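Local coordinates for protein putative 6-phosphogluconolactonase (Neisseria gonorrhoeae, PDB 3LHI) that probably hydrolyses 6-phosphogluconolactone to 6-phosphogluconate, the second step in the oxidative stage of the pentose phosphate pathway, at residues F145-Q150 / H165-A171. Residues are numbered along the deposited sequence; the frame is centred on the assembly and turned at random.
With EDO (1,2-ethanediol), chain B.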
loop_
_atom_site.group_PDB
_atom_site.type_symbol
_atom_site.label_atom_id
_atom_site.label_comp_id
_atom_site.label_asym_id
_atom_site.label_seq_id
_atom_site.Cartn_x
_atom_site.Cartn_y
_atom_site.Cartn_z
ATOM N N PHE A 145 2.360 10.701 6.284
ATOM C CA PHE A 145 3.594 11.138 6.900
ATOM C C PHE A 145 3.304 12.024 8.142
ATOM O O PHE A 145 2.394 12.849 8.098
ATOM C CB PHE A 145 4.410 11.965 5.914
ATOM C CG PHE A 145 5.158 11.144 4.883
ATOM C CD1 PHE A 145 6.427 10.722 5.148
ATOM C CD2 PHE A 145 4.579 10.821 3.648
ATOM C CE1 PHE A 145 7.129 9.963 4.188
ATOM C CE2 PHE A 145 5.247 10.067 2.717
ATOM C CZ PHE A 145 6.543 9.634 2.986
ATOM N N PRO A 146 4.063 11.834 9.226
ATOM C CA PRO A 146 3.714 12.524 10.484
ATOM C C PRO A 146 3.793 14.044 10.447
ATOM O O PRO A 146 3.074 14.702 11.212
ATOM C CB PRO A 146 4.694 11.930 11.473
ATOM C CG PRO A 146 5.872 11.493 10.625
ATOM C CD PRO A 146 5.260 10.989 9.374
ATOM N N LYS A 147 4.620 14.630 9.594
ATOM C CA LYS A 147 4.712 16.092 9.481
ATOM C C LYS A 147 3.883 16.675 8.349
ATOM O O LYS A 147 3.879 17.874 8.118
ATOM C CB LYS A 147 6.190 16.532 9.321
ATOM C CG LYS A 147 7.049 16.092 10.492
ATOM C CD LYS A 147 8.409 16.706 10.441
ATOM C CE LYS A 147 9.255 16.294 11.681
ATOM N NZ LYS A 147 8.735 15.109 12.523
ATOM N N ALA A 148 3.123 15.840 7.619
ATOM C CA ALA A 148 2.309 16.370 6.553
ATOM C C ALA A 148 1.315 17.408 7.094
ATOM O O ALA A 148 0.576 17.076 8.014
ATOM C CB ALA A 148 1.515 15.213 5.855
ATOM N N PRO A 149 1.171 18.557 6.431
ATOM C CA PRO A 149 0.136 19.503 6.899
ATOM C C PRO A 149 -1.275 18.982 6.720
ATOM O O PRO A 149 -2.185 19.457 7.381
ATOM C CB PRO A 149 0.333 20.713 5.986
ATOM C CG PRO A 149 1.521 20.497 5.218
ATOM C CD PRO A 149 2.062 19.126 5.408
ATOM N N GLN A 150 -1.448 17.991 5.869
ATOM C CA GLN A 150 -2.722 17.359 5.581
ATOM C C GLN A 150 -3.019 16.158 6.503
ATOM O O GLN A 150 -3.964 15.419 6.272
ATOM C CB GLN A 150 -2.827 16.954 4.105
ATOM C CG GLN A 150 -2.408 18.049 3.140
ATOM C CD GLN A 150 -0.930 18.006 2.761
ATOM O OE1 GLN A 150 -0.109 17.408 3.477
ATOM N NE2 GLN A 150 -0.591 18.626 1.635
ATOM N N HIS A 165 -4.338 14.110 -0.734
ATOM C CA HIS A 165 -3.041 14.707 -1.094
ATOM C C HIS A 165 -2.261 14.979 0.167
ATOM O O HIS A 165 -2.738 15.666 1.064
ATOM C CB HIS A 165 -3.296 16.001 -1.858
ATOM C CG HIS A 165 -2.096 16.874 -2.021
ATOM N ND1 HIS A 165 -2.191 18.258 -1.979
ATOM C CD2 HIS A 165 -0.779 16.578 -2.127
ATOM C CE1 HIS A 165 -0.968 18.748 -2.146
ATOM N NE2 HIS A 165 -0.099 17.754 -2.199
ATOM N N THR A 166 -1.038 14.491 0.241
ATOM C CA THR A 166 -0.160 14.769 1.357
ATOM C C THR A 166 1.189 15.315 0.853
ATOM O O THR A 166 1.636 15.045 -0.266
ATOM C CB THR A 166 0.089 13.602 2.288
ATOM O OG1 THR A 166 0.831 12.616 1.565
ATOM C CG2 THR A 166 -1.211 12.979 2.805
ATOM N N THR A 167 1.790 16.161 1.674
ATOM C CA THR A 167 3.134 16.696 1.475
ATOM C C THR A 167 4.013 16.061 2.563
ATOM O O THR A 167 3.800 16.265 3.762
ATOM C CB THR A 167 3.137 18.246 1.650
ATOM O OG1 THR A 167 2.217 18.825 0.756
ATOM C CG2 THR A 167 4.566 18.799 1.439
ATOM N N PRO A 168 5.035 15.238 2.181
ATOM C CA PRO A 168 5.730 14.492 3.197
ATOM C C PRO A 168 6.580 15.331 4.163
ATOM O O PRO A 168 6.793 14.892 5.290
ATOM C CB PRO A 168 6.620 13.553 2.379
ATOM C CG PRO A 168 5.882 13.338 1.125
ATOM C CD PRO A 168 5.289 14.693 0.818
ATOM N N VAL A 169 7.122 16.425 3.625
ATOM C CA VAL A 169 8.008 17.379 4.315
ATOM C C VAL A 169 9.408 16.812 4.426
ATOM O O VAL A 169 10.393 17.506 4.096
ATOM C CB VAL A 169 7.455 17.842 5.697
ATOM C CG1 VAL A 169 8.435 18.901 6.339
ATOM C CG2 VAL A 169 6.071 18.471 5.522
ATOM N N THR A 170 9.531 15.577 4.893
ATOM C CA THR A 170 10.806 14.926 5.110
ATOM C C THR A 170 11.282 14.023 3.956
ATOM O O THR A 170 12.301 13.387 4.065
ATOM C CB THR A 170 10.782 14.085 6.386
ATOM O OG1 THR A 170 9.735 13.108 6.249
ATOM C CG2 THR A 170 10.512 14.931 7.685
ATOM N N ALA A 171 10.482 13.934 2.917
ATOM C CA ALA A 171 10.744 13.083 1.726
ATOM C C ALA A 171 10.209 13.835 0.527
ATOM O O ALA A 171 9.324 14.690 0.650
ATOM C CB ALA A 171 10.071 11.696 1.900
HETATM C C1 EDO B . 14.084 17.238 4.988
HETATM O O1 EDO B . 13.832 17.974 3.782
HETATM C C2 EDO B . 14.497 15.852 4.545
HETATM O O2 EDO B . 14.238 14.842 5.534
HETATM O O HOH W 1 6.667 13.598 7.833
#
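Q150 and T167 are joined by two hydrogen bonds, one each way, where the loop between strand 130-133 and helix 151-155 packs against the end of strand 163-166, which pairs antiparallel with strand 175-178 in the glucosamine-6-phosphate isomerase/6-phosphogluconolactonase fold. Glutamine, here the N-cap residue of helix 151-155, suits the place because one amide both gives and takes: NE2 of Q150 donates almost straight (174°) and in its amide plane to OG1 of T167, while OE1 accepts from N of T167 at 2.9 Å, with that donor lying above the carbonyl plane. A bend at chi2 (91°) swings the amide across the strand end, which also brings NE2 of Q150 over one face of the H165 ring, near its rim.

At the other end, P168 lies on the F145 ring. CB of P168 stands 3.6 Å from the centroid of the F145 ring, 9° off its normal, a CH-pi contact in which the compact pyrrolidine matches the flat aromatic face. Between these two anchors the backbones come close, and CA of A148 makes a CA-H...O contact of 3.2 Å with O of T167; a small methyl lets the chains approach here. CG2 of V169 packs beside O of K147 and CD of P149. A water bridges N of K147 and O of P168, an oxygen that also accepts from N of T170.

Farther out, H140 stacks on the F145 ring and R175 of strand 175-178 touches both F145 and P168. E174 fixes the hydroxyl of T167 and the imidazole of H165: its OE1 is hydrogen-bonded to OG1 of T167 and NE2 of H165.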